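Local structure of Isomerase/lactonizing enzyme (Agrobacterium fabrum str. C58, 2NQL) at residues Phe11-Arg17 against Thr48-Leu54; Val150-Ala155 against Gly363-Leu367; Glu222-Ile228 against Lys253-Thr258. The protein belongs to the mandelate racemase and muconate lactonizing enzyme family of the enolase superfamily, pairing an N-terminal capping domain with a TIM-type barrel that carries a sodium ion. All coordinates share one frame. Residue numbers count along the deposited sequence, not the author numbering.

The three contacts sample the bipartite architecture of the enolase superfamily. Contact 1 pairs two antiparallel strands of the N-terminal domain; contact 2 adds a late hairpin to the barrel strand 152-158; contact 3 joins two neighbouring outer helices of the barrel. None touches another: the centres of contacts 1 and 2 lie about 26 Å apart, those of 2 and 3 about 32 Å, and those of 1 and 3 about 37 Å, on opposite sides of the chain's centre. In sequence, contact 3 is nested inside the loop that contact 2 closes, whereas contact 1 closes before both. The sodium ion, held by Glu240 and Glu266, is about 12 Å from the side chain of Tyr365 in contact 2.

Contact 1: Phe11-Arg17 against Thr48-Leu54; sequences FTLTQPR and TFDRSVL
Two neighbouring inner strands, 11-15 and 50-54, run antiparallel in the sheet of the N-terminal domain, an enolase-type capping domain; their short axes approach to 4.6 Å at 157°. Hydrogen-bonded pairs Phe11-Leu54, Leu13-Ser52 and Gln15-Asp50 enclose the non-hydrogen-bonded pairs Thr12-Val53 and Thr14-Arg51. The ladder tightens at its ends: Leu54 N to Phe11 O is 2.8 Å and Asp50 N to Gln15 O 2.7 Å. Leu13 N to Ser52 O is 3.1 Å. Phe11 (m), Leu13 (t), Gln15 (m), Asp50 (m), Ser52 (p) and Leu54 (m) share one face, where Leu13 CB meets Leu54 CD1 at 4.1 Å. Trp66 of strand 64-70 also touches Leu54 there, and Ser52 OG bonds to Glu68. The other face carries Thr12 (p), Thr14 (m), Arg51 and Val53 (t), with Thr12 CG2 4.2 Å from Val53 CG2. In Arg51, t at chi1 and chi2 carries CD to 3.3 Å from Thr14 OG1; the p turn at chi3 then directs the guanidinium to the carbonyls of Gly71 and Ile72, while a water links NH1 to Thr14 OG1. Beyond the ladder, Phe49 (p) brings CD1 to 4.2 Å from Thr14 CG2. Arg17, m at chi1, near -136° at chi2 and p at chi3, curls back until NE lies 2.9 Å from Asp50 OD1, a salt bridge whose hydrogen bond is weak in angle. Waters join Arg17 N to Thr48 O and Leu13 O to Ser52 OG. The chemistry is thus graded, apolar at the buried Phe11-Leu54 end and ionic and hydrated where the strands part.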
loop_
_atom_site.group_PDB
_atom_site.type_symbol
_atom_site.label_atom_id
_atom_site.label_comp_id
_atom_site.label_asym_id
_atom_site.label_seq_id
_atom_site.Cartn_x
_atom_site.Cartn_y
_atom_site.Cartn_z
ATOM N N PHE A 11 -9.194 -19.071 1.270
ATOM C CA PHE A 11 -10.179 -19.436 0.256
ATOM C C PHE A 11 -10.651 -18.198 -0.478
ATOM O O PHE A 11 -10.547 -17.085 0.035
ATOM C CB PHE A 11 -11.434 -20.057 0.873
ATOM C CG PHE A 11 -11.171 -21.264 1.718
ATOM C CD1 PHE A 11 -11.170 -22.538 1.150
ATOM C CD2 PHE A 11 -10.991 -21.127 3.092
ATOM C CE1 PHE A 11 -10.953 -23.676 1.953
ATOM C CE2 PHE A 11 -10.757 -22.267 3.903
ATOM C CZ PHE A 11 -10.744 -23.527 3.322
ATOM N N THR A 12 -11.174 -18.408 -1.684
ATOM C CA THR A 12 -12.034 -17.398 -2.312
ATOM C C THR A 12 -13.468 -17.921 -2.378
ATOM O O THR A 12 -13.711 -19.128 -2.418
ATOM C CB THR A 12 -11.587 -17.034 -3.736
ATOM O OG1 THR A 12 -11.423 -18.235 -4.502
ATOM C CG2 THR A 12 -10.262 -16.267 -3.665
ATOM N N LEU A 13 -14.394 -16.985 -2.336
ATOM C CA LEU A 13 -15.806 -17.255 -2.679
ATOM C C LEU A 13 -16.136 -16.333 -3.841
ATOM O O LEU A 13 -16.049 -15.113 -3.712
ATOM C CB LEU A 13 -16.694 -16.978 -1.456
ATOM C CG LEU A 13 -18.234 -17.024 -1.642
ATOM C CD1 LEU A 13 -18.620 -18.290 -2.356
ATOM C CD2 LEU A 13 -18.958 -16.947 -0.277
ATOM N N THR A 14 -16.500 -16.929 -4.972
ATOM C CA THR A 14 -16.779 -16.183 -6.190
ATOM C C THR A 14 -18.196 -16.543 -6.608
ATOM O O THR A 14 -18.542 -17.720 -6.646
ATOM C CB THR A 14 -15.830 -16.593 -7.351
ATOM O OG1 THR A 14 -14.471 -16.558 -6.894
ATOM C CG2 THR A 14 -15.964 -15.628 -8.527
ATOM N N GLN A 15 -19.002 -15.525 -6.894
ATOM C CA GLN A 15 -20.365 -15.722 -7.395
ATOM C C GLN A 15 -20.701 -14.658 -8.435
ATOM O O GLN A 15 -20.139 -13.541 -8.416
ATOM C CB GLN A 15 -21.373 -15.601 -6.254
ATOM C CG GLN A 15 -21.305 -16.727 -5.202
ATOM C CD GLN A 15 -22.631 -16.947 -4.539
ATOM O OE1 GLN A 15 -23.053 -16.156 -3.695
ATOM N NE2 GLN A 15 -23.316 -17.994 -4.937
ATOM N N PRO A 16 -21.671 -14.971 -9.318
ATOM C CA PRO A 16 -22.191 -13.929 -10.231
ATOM C C PRO A 16 -22.734 -12.726 -9.476
ATOM O O PRO A 16 -23.284 -12.878 -8.386
ATOM C CB PRO A 16 -23.352 -14.650 -10.942
ATOM C CG PRO A 16 -22.994 -16.091 -10.907
ATOM C CD PRO A 16 -22.356 -16.272 -9.526
ATOM N N ARG A 17 -22.561 -11.531 -10.041
ATOM C CA ARG A 17 -23.174 -10.307 -9.499
ATOM C C ARG A 17 -24.695 -10.449 -9.691
ATOM O O ARG A 17 -25.151 -11.037 -10.684
ATOM C CB ARG A 17 -22.698 -9.069 -10.263
ATOM C CG ARG A 17 -21.162 -8.916 -10.367
ATOM C CD ARG A 17 -20.719 -7.481 -10.083
ATOM N NE ARG A 17 -21.326 -7.066 -8.826
ATOM C CZ ARG A 17 -21.496 -5.827 -8.402
ATOM N NH1 ARG A 17 -22.106 -5.628 -7.235
ATOM N NH2 ARG A 17 -21.053 -4.801 -9.108
ATOM N N THR A 48 -16.275 -8.549 -13.041
ATOM C CA THR A 48 -17.542 -8.951 -13.643
ATOM C C THR A 48 -18.195 -10.087 -12.839
ATOM O O THR A 48 -18.762 -11.027 -13.391
ATOM C CB THR A 48 -17.359 -9.318 -15.153
ATOM O OG1 THR A 48 -16.311 -10.287 -15.296
ATOM C CG2 THR A 48 -17.015 -8.021 -15.961
ATOM N N PHE A 49 -18.062 -10.004 -11.519
ATOM C CA PHE A 49 -18.385 -11.106 -10.597
ATOM C C PHE A 49 -18.190 -10.525 -9.187
ATOM O O PHE A 49 -17.577 -9.448 -9.031
ATOM C CB PHE A 49 -17.473 -12.328 -10.806
ATOM C CG PHE A 49 -16.026 -11.963 -10.909
ATOM C CD1 PHE A 49 -15.293 -11.697 -9.742
ATOM C CD2 PHE A 49 -15.406 -11.818 -12.160
ATOM C CE1 PHE A 49 -13.944 -11.288 -9.818
ATOM C CE2 PHE A 49 -14.056 -11.422 -12.255
ATOM C CZ PHE A 49 -13.329 -11.156 -11.081
ATOM N N ASP A 50 -18.712 -11.219 -8.185
ATOM C CA ASP A 50 -18.471 -10.851 -6.783
ATOM C C ASP A 50 -17.449 -11.848 -6.274
ATOM O O ASP A 50 -17.510 -13.029 -6.623
ATOM C CB ASP A 50 -19.734 -10.990 -5.956
ATOM C CG ASP A 50 -20.694 -9.822 -6.129
ATOM O OD1 ASP A 50 -20.343 -8.797 -6.759
ATOM O OD2 ASP A 50 -21.826 -9.941 -5.616
ATOM N N ARG A 51 -16.492 -11.383 -5.474
ATOM C CA ARG A 51 -15.444 -12.306 -4.975
ATOM C C ARG A 51 -14.851 -11.712 -3.708
ATOM O O ARG A 51 -14.658 -10.501 -3.625
ATOM C CB ARG A 51 -14.332 -12.499 -6.030
ATOM C CG ARG A 51 -13.289 -13.591 -5.666
ATOM C CD ARG A 51 -12.437 -13.957 -6.887
ATOM N NE ARG A 51 -11.757 -12.820 -7.494
ATOM C CZ ARG A 51 -11.215 -12.855 -8.713
ATOM N NH1 ARG A 51 -11.301 -13.959 -9.473
ATOM N NH2 ARG A 51 -10.621 -11.774 -9.174
ATOM N N SER A 52 -14.576 -12.554 -2.726
ATOM C CA SER A 52 -13.845 -12.073 -1.558
ATOM C C SER A 52 -12.916 -13.188 -1.112
ATOM O O SER A 52 -13.046 -14.340 -1.554
ATOM C CB SER A 52 -14.803 -11.690 -0.421
ATOM O OG SER A 52 -15.577 -12.796 -0.012
ATOM N N VAL A 53 -11.983 -12.841 -0.230
ATOM C CA VAL A 53 -11.055 -13.833 0.312
ATOM C C VAL A 53 -11.476 -14.162 1.723
ATOM O O VAL A 53 -11.656 -13.251 2.526
ATOM C CB VAL A 53 -9.584 -13.286 0.330
ATOM C CG1 VAL A 53 -8.661 -14.196 1.225
ATOM C CG2 VAL A 53 -9.039 -13.206 -1.103
ATOM N N LEU A 54 -11.613 -15.450 2.022
ATOM C CA LEU A 54 -11.995 -15.908 3.359
ATOM C C LEU A 54 -10.822 -16.626 4.015
ATOM O O LEU A 54 -10.064 -17.330 3.331
ATOM C CB LEU A 54 -13.176 -16.887 3.257
ATOM C CG LEU A 54 -14.523 -16.211 2.964
ATOM C CD1 LEU A 54 -15.495 -17.251 2.424
ATOM C CD2 LEU A 54 -15.051 -15.636 4.264
HETATM O O HOH W 1 -17.700 -13.402 -1.658
HETATM O O HOH W 2 -12.453 -16.578 -8.913
HETATM O O HOH W 3 -23.054 -12.377 -5.631
HETATM O O HOH W 4 -21.321 -11.705 -12.580
HETATM O O HOH W 5 -23.874 -8.476 -6.534
#

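Contact 2: Val150-Ala155 against Gly363-Leu367; sequences VDSFPA and GRYHL. With SO4 (sulfate ion), chain C; SO4 (sulfate ion), chain F.
An antiparallel strand pair joins barrel strand 152-158 of the TIM-type domain to strand 364-366, which itself forms a hairpin with 359-361. The short axes come within 4.4 Å at 143°. Phe153-Tyr365 is the hydrogen-bonded pair, with Tyr365 N to Phe153 O at 2.9 Å, flanked by the non-hydrogen-bonded pairs Ser152-His366 and Pro154-Arg364. Further bonds run from Leu367 N to Asp151 O (3.0 Å) and from Ala155 N to Gly363 O (2.9 Å).

On the buried face, the Phe153 ring (chi1 p) wedges between Tyr365 and Leu367: its CE1 is 3.7 Å from Tyr365 CD2 and its CE2 3.7 Å from Leu367 CD1. Leu328 of helix 322-331 packs against Phe153, Tyr365 and Leu367. Tyr365 OH bonds to the carbonyl of Glu341. At the end of the pair, Ala155 CB, directed toward 363-367, fits against Tyr365 CD2 at 3.6 Å.

The opposite face is polar: Ser152 CB sits over the His366 ring. Arg364 leaves sideways and folds back over the neighbouring strand (m, t, p, chi4 74°), one guanidinium face lying over Phe153 CA and Pro154 N. Its NH2 donates to Ser152 OG at 2.9 Å and to O3 of the chain C sulfate ion at 2.8 Å.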
loop_
_atom_site.group_PDB
_atom_site.type_symbol
_atom_site.label_atom_id
_atom_site.label_comp_id
_atom_site.label_asym_id
_atom_site.label_seq_id
_atom_site.Cartn_x
_atom_site.Cartn_y
_atom_site.Cartn_z
ATOM N N VAL A 150 -23.383 -1.739 21.837
ATOM C CA VAL A 150 -24.832 -1.786 21.604
ATOM C C VAL A 150 -25.184 -2.998 20.710
ATOM O O VAL A 150 -24.298 -3.628 20.099
ATOM C CB VAL A 150 -25.345 -0.448 20.996
ATOM C CG1 VAL A 150 -25.028 0.711 21.917
ATOM C CG2 VAL A 150 -24.726 -0.178 19.587
ATOM N N ASP A 151 -26.462 -3.345 20.644
ATOM C CA ASP A 151 -26.871 -4.495 19.833
ATOM C C ASP A 151 -27.611 -4.089 18.575
ATOM O O ASP A 151 -28.038 -4.955 17.804
ATOM C CB ASP A 151 -27.737 -5.455 20.644
ATOM C CG ASP A 151 -27.043 -5.957 21.879
ATOM O OD1 ASP A 151 -25.853 -6.322 21.793
ATOM O OD2 ASP A 151 -27.685 -5.970 22.946
ATOM N N SER A 152 -27.777 -2.778 18.380
ATOM C CA SER A 152 -28.398 -2.255 17.174
ATOM C C SER A 152 -27.924 -0.834 16.966
ATOM O O SER A 152 -27.527 -0.161 17.924
ATOM C CB SER A 152 -29.955 -2.332 17.243
ATOM O OG SER A 152 -30.476 -1.474 18.249
ATOM N N PHE A 153 -27.951 -0.376 15.716
ATOM C CA PHE A 153 -27.693 1.033 15.403
ATOM C C PHE A 153 -28.236 1.372 14.024
ATOM O O PHE A 153 -28.602 0.454 13.274
ATOM C CB PHE A 153 -26.183 1.392 15.530
ATOM C CG PHE A 153 -25.242 0.389 14.902
ATOM C CD1 PHE A 153 -25.156 0.244 13.514
ATOM C CD2 PHE A 153 -24.403 -0.381 15.712
ATOM C CE1 PHE A 153 -24.268 -0.663 12.944
ATOM C CE2 PHE A 153 -23.498 -1.276 15.150
ATOM C CZ PHE A 153 -23.436 -1.424 13.761
ATOM N N PRO A 154 -28.346 2.681 13.699
ATOM C CA PRO A 154 -28.928 3.070 12.420
ATOM C C PRO A 154 -28.177 2.584 11.187
ATOM O O PRO A 154 -26.953 2.436 11.212
ATOM C CB PRO A 154 -28.890 4.607 12.496
ATOM C CG PRO A 154 -28.996 4.881 13.944
ATOM C CD PRO A 154 -28.056 3.882 14.510
ATOM N N ALA A 155 -28.934 2.341 10.126
ATOM C CA ALA A 155 -28.394 1.934 8.839
ATOM C C ALA A 155 -28.931 2.872 7.765
ATOM O O ALA A 155 -30.113 3.237 7.796
ATOM C CB ALA A 155 -28.793 0.495 8.554
ATOM N N GLY A 363 -34.519 0.409 9.036
ATOM C CA GLY A 363 -33.494 1.401 9.233
ATOM C C GLY A 363 -32.452 1.113 10.293
ATOM O O GLY A 363 -31.731 2.035 10.692
ATOM N N ARG A 364 -32.363 -0.137 10.774
ATOM C CA ARG A 364 -31.372 -0.474 11.824
ATOM C C ARG A 364 -30.717 -1.847 11.606
ATOM O O ARG A 364 -31.392 -2.833 11.319
ATOM C CB ARG A 364 -31.964 -0.466 13.241
ATOM C CG ARG A 364 -32.576 0.844 13.706
ATOM C CD ARG A 364 -33.181 0.726 15.085
ATOM N NE ARG A 364 -32.193 0.620 16.155
ATOM C CZ ARG A 364 -31.440 1.617 16.621
ATOM N NH1 ARG A 364 -31.524 2.852 16.119
ATOM N NH2 ARG A 364 -30.594 1.373 17.613
ATOM N N TYR A 365 -29.400 -1.905 11.810
ATOM C CA TYR A 365 -28.706 -3.182 11.938
ATOM C C TYR A 365 -29.022 -3.789 13.286
ATOM O O TYR A 365 -29.074 -3.078 14.291
ATOM C CB TYR A 365 -27.192 -2.975 11.872
ATOM C CG TYR A 365 -26.651 -2.911 10.479
ATOM C CD1 TYR A 365 -26.521 -4.077 9.707
ATOM C CD2 TYR A 365 -26.231 -1.698 9.932
ATOM C CE1 TYR A 365 -25.980 -4.039 8.425
ATOM C CE2 TYR A 365 -25.672 -1.651 8.651
ATOM C CZ TYR A 365 -25.560 -2.837 7.907
ATOM O OH TYR A 365 -25.020 -2.812 6.652
ATOM N N HIS A 366 -29.229 -5.098 13.274
ATOM C CA HIS A 366 -29.312 -5.932 14.473
ATOM C C HIS A 366 -28.160 -6.925 14.532
ATOM O O HIS A 366 -28.004 -7.789 13.648
ATOM C CB HIS A 366 -30.635 -6.702 14.465
ATOM C CG HIS A 366 -31.830 -5.811 14.554
ATOM N ND1 HIS A 366 -32.528 -5.627 15.724
ATOM C CD2 HIS A 366 -32.412 -5.002 13.635
ATOM C CE1 HIS A 366 -33.516 -4.771 15.513
ATOM N NE2 HIS A 366 -33.462 -4.371 14.255
ATOM N N LEU A 367 -27.371 -6.816 15.596
ATOM C CA LEU A 367 -26.104 -7.553 15.673
ATOM C C LEU A 367 -26.340 -9.015 16.025
ATOM O O LEU A 367 -27.315 -9.324 16.713
ATOM C CB LEU A 367 -25.189 -6.903 16.720
ATOM C CG LEU A 367 -24.348 -5.777 16.096
ATOM C CD1 LEU A 367 -25.115 -4.505 15.722
ATOM C CD2 LEU A 367 -23.190 -5.462 16.951
HETATM S S SO4 C . -29.202 4.903 18.099
HETATM O O1 SO4 C . -28.043 5.757 17.784
HETATM O O2 SO4 C . -30.309 5.232 17.200
HETATM O O3 SO4 C . -28.825 3.504 17.917
HETATM O O4 SO4 C . -29.623 5.098 19.492
HETATM S S SO4 F . -31.575 -3.474 20.711
HETATM O O1 SO4 F . -30.434 -2.560 20.821
HETATM O O2 SO4 F . -32.399 -3.145 19.546
HETATM O O3 SO4 F . -31.042 -4.818 20.528
HETATM O O4 SO4 F . -32.407 -3.429 21.919
HETATM O O HOH W 6 -30.759 -6.086 18.138
#

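Contact 3: Glu222-Ile228 against Lys253-Thr258; sequences ERALELI and KVSKNT
This is a side-by-side contact between consecutive outer helices of the barrel domain: one side of helix 221-231, through Glu222, Ala224, Leu225 and Ile228, meets the C-terminal part of helix 248-255 and the residues after it. The segment 222-228 is regular helix, with Glu226 N bonded to Glu222 O at 3.0 Å and Ile228 N to Ala224 O at 2.9 Å. In the second segment Lys253 to Ser255 are helical and Thr258 is extended (phi/psi -140/150). The closest CA atoms, those of Leu225 and Val254, are 6.0 Å apart.

Leu225 (m, t) makes the largest apolar contribution. Its CD2 reaches 3.4 Å from Val254 O, 3.7 Å from Asn257 O and 4.1 Å from Thr258 CB, and thus lodges against the backbone carbonyls of Val254 and Asn257. Val254 (t) answers by standing between Ala224 and Ile228: its CG2 is 3.8 Å from Ala224 CB and its CG1 3.8 Å from Ile228 CD1. Ile228 CG2 also lies 3.4 Å from Thr258 OG1, which accepts a hydrogen bond from Val260 N. At the exposed margin Lys253, all t, stretches out to a salt bridge, NZ to Glu222 OE2 at 2.8 Å.

Val254 also touches Ile262 of strand 262-264, so the apolar seam continues inward to the sheet. Such packing of successive helices around an inner ring of parallel strands is typical of the TIM-barrel fold.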
loop_
_atom_site.group_PDB
_atom_site.type_symbol
_atom_site.label_atom_id
_atom_site.label_comp_id
_atom_site.label_asym_id
_atom_site.label_seq_id
_atom_site.Cartn_x
_atom_site.Cartn_y
_atom_site.Cartn_z
ATOM N N GLU A 222 -11.656 22.437 -6.995
ATOM C CA GLU A 222 -12.473 23.548 -7.441
ATOM C C GLU A 222 -13.798 23.053 -8.014
ATOM O O GLU A 222 -14.857 23.568 -7.652
ATOM C CB GLU A 222 -11.688 24.413 -8.441
ATOM C CG GLU A 222 -10.534 25.213 -7.786
ATOM C CD GLU A 222 -9.252 24.399 -7.540
ATOM O OE1 GLU A 222 -8.975 23.445 -8.294
ATOM O OE2 GLU A 222 -8.514 24.708 -6.585
ATOM N N ARG A 223 -13.744 22.029 -8.867
ATOM C CA ARG A 223 -14.953 21.364 -9.386
ATOM C C ARG A 223 -15.786 20.694 -8.286
ATOM O O ARG A 223 -17.014 20.797 -8.298
ATOM C CB ARG A 223 -14.599 20.329 -10.449
ATOM C CG ARG A 223 -15.782 19.642 -11.125
ATOM C CD ARG A 223 -16.725 20.668 -11.719
ATOM N NE ARG A 223 -17.772 20.064 -12.532
ATOM C CZ ARG A 223 -18.931 20.656 -12.807
ATOM N NH1 ARG A 223 -19.204 21.869 -12.318
ATOM N NH2 ARG A 223 -19.819 20.032 -13.566
ATOM N N ALA A 224 -15.111 19.996 -7.371
ATOM C CA ALA A 224 -15.754 19.446 -6.175
ATOM C C ALA A 224 -16.575 20.508 -5.445
ATOM O O ALA A 224 -17.773 20.305 -5.201
ATOM C CB ALA A 224 -14.725 18.815 -5.241
ATOM N N LEU A 225 -15.952 21.649 -5.145
ATOM C CA LEU A 225 -16.661 22.772 -4.504
ATOM C C LEU A 225 -17.849 23.321 -5.297
ATOM O O LEU A 225 -18.888 23.632 -4.714
ATOM C CB LEU A 225 -15.703 23.902 -4.145
ATOM C CG LEU A 225 -14.756 23.624 -2.992
ATOM C CD1 LEU A 225 -13.569 24.570 -3.041
ATOM C CD2 LEU A 225 -15.481 23.675 -1.675
ATOM N N GLU A 226 -17.689 23.427 -6.622
ATOM C CA GLU A 226 -18.766 23.847 -7.513
ATOM C C GLU A 226 -19.990 22.943 -7.413
ATOM O O GLU A 226 -21.130 23.423 -7.340
ATOM C CB GLU A 226 -18.289 23.856 -8.964
ATOM C CG GLU A 226 -17.436 25.045 -9.356
ATOM C CD GLU A 226 -16.831 24.875 -10.738
ATOM O OE1 GLU A 226 -17.469 24.229 -11.600
ATOM O OE2 GLU A 226 -15.713 25.384 -10.963
ATOM N N LEU A 227 -19.743 21.633 -7.427
ATOM C CA LEU A 227 -20.805 20.652 -7.401
ATOM C C LEU A 227 -21.479 20.625 -6.022
ATOM O O LEU A 227 -22.714 20.483 -5.908
ATOM C CB LEU A 227 -20.236 19.275 -7.791
ATOM C CG LEU A 227 -19.818 19.059 -9.261
ATOM C CD1 LEU A 227 -19.052 17.758 -9.414
ATOM C CD2 LEU A 227 -21.024 19.091 -10.233
ATOM N N ILE A 228 -20.670 20.786 -4.977
ATOM C CA ILE A 228 -21.195 20.850 -3.609
ATOM C C ILE A 228 -22.107 22.076 -3.444
ATOM O O ILE A 228 -23.185 21.970 -2.863
ATOM C CB ILE A 228 -20.063 20.817 -2.573
ATOM C CG1 ILE A 228 -19.398 19.430 -2.561
ATOM C CG2 ILE A 228 -20.564 21.146 -1.176
ATOM C CD1 ILE A 228 -18.100 19.377 -1.751
ATOM N N LYS A 253 -8.499 22.020 0.937
ATOM C CA LYS A 253 -9.169 23.127 0.277
ATOM C C LYS A 253 -10.694 22.942 0.228
ATOM O O LYS A 253 -11.434 23.869 0.561
ATOM C CB LYS A 253 -8.591 23.371 -1.123
ATOM C CG LYS A 253 -9.371 24.454 -1.904
ATOM C CD LYS A 253 -8.634 24.943 -3.133
ATOM C CE LYS A 253 -9.401 26.095 -3.764
ATOM N NZ LYS A 253 -8.580 26.800 -4.780
ATOM N N VAL A 254 -11.159 21.753 -0.160
ATOM C CA VAL A 254 -12.604 21.493 -0.239
ATOM C C VAL A 254 -13.243 21.675 1.135
ATOM O O VAL A 254 -14.262 22.379 1.264
ATOM C CB VAL A 254 -12.950 20.085 -0.820
ATOM C CG1 VAL A 254 -14.444 19.776 -0.657
ATOM C CG2 VAL A 254 -12.607 20.023 -2.284
ATOM N N SER A 255 -12.614 21.086 2.154
ATOM C CA SER A 255 -13.196 20.973 3.491
ATOM C C SER A 255 -13.261 22.310 4.231
ATOM O O SER A 255 -14.064 22.479 5.147
ATOM C CB SER A 255 -12.428 19.960 4.330
ATOM O OG SER A 255 -11.189 20.487 4.775
ATOM N N LYS A 256 -12.408 23.246 3.833
ATOM C CA LYS A 256 -12.351 24.557 4.466
ATOM C C LYS A 256 -13.168 25.611 3.731
ATOM O O LYS A 256 -13.250 26.752 4.175
ATOM C CB LYS A 256 -10.899 24.998 4.614
ATOM C CG LYS A 256 -10.211 24.276 5.741
ATOM C CD LYS A 256 -8.770 24.684 5.888
ATOM C CE LYS A 256 -8.242 24.184 7.207
ATOM N NZ LYS A 256 -6.772 24.330 7.287
ATOM N N ASN A 257 -13.778 25.222 2.614
ATOM C CA ASN A 257 -14.485 26.169 1.751
ATOM C C ASN A 257 -15.931 25.780 1.473
ATOM O O ASN A 257 -16.588 26.366 0.603
ATOM C CB ASN A 257 -13.716 26.382 0.440
ATOM C CG ASN A 257 -12.480 27.243 0.631
ATOM O OD1 ASN A 257 -11.352 26.744 0.653
ATOM N ND2 ASN A 257 -12.690 28.547 0.807
ATOM N N THR A 258 -16.407 24.777 2.206
ATOM C CA THR A 258 -17.832 24.476 2.284
ATOM C C THR A 258 -18.207 24.111 3.706
ATOM O O THR A 258 -17.374 23.615 4.467
ATOM C CB THR A 258 -18.273 23.370 1.283
ATOM O OG1 THR A 258 -19.692 23.187 1.371
ATOM C CG2 THR A 258 -17.558 22.023 1.558
#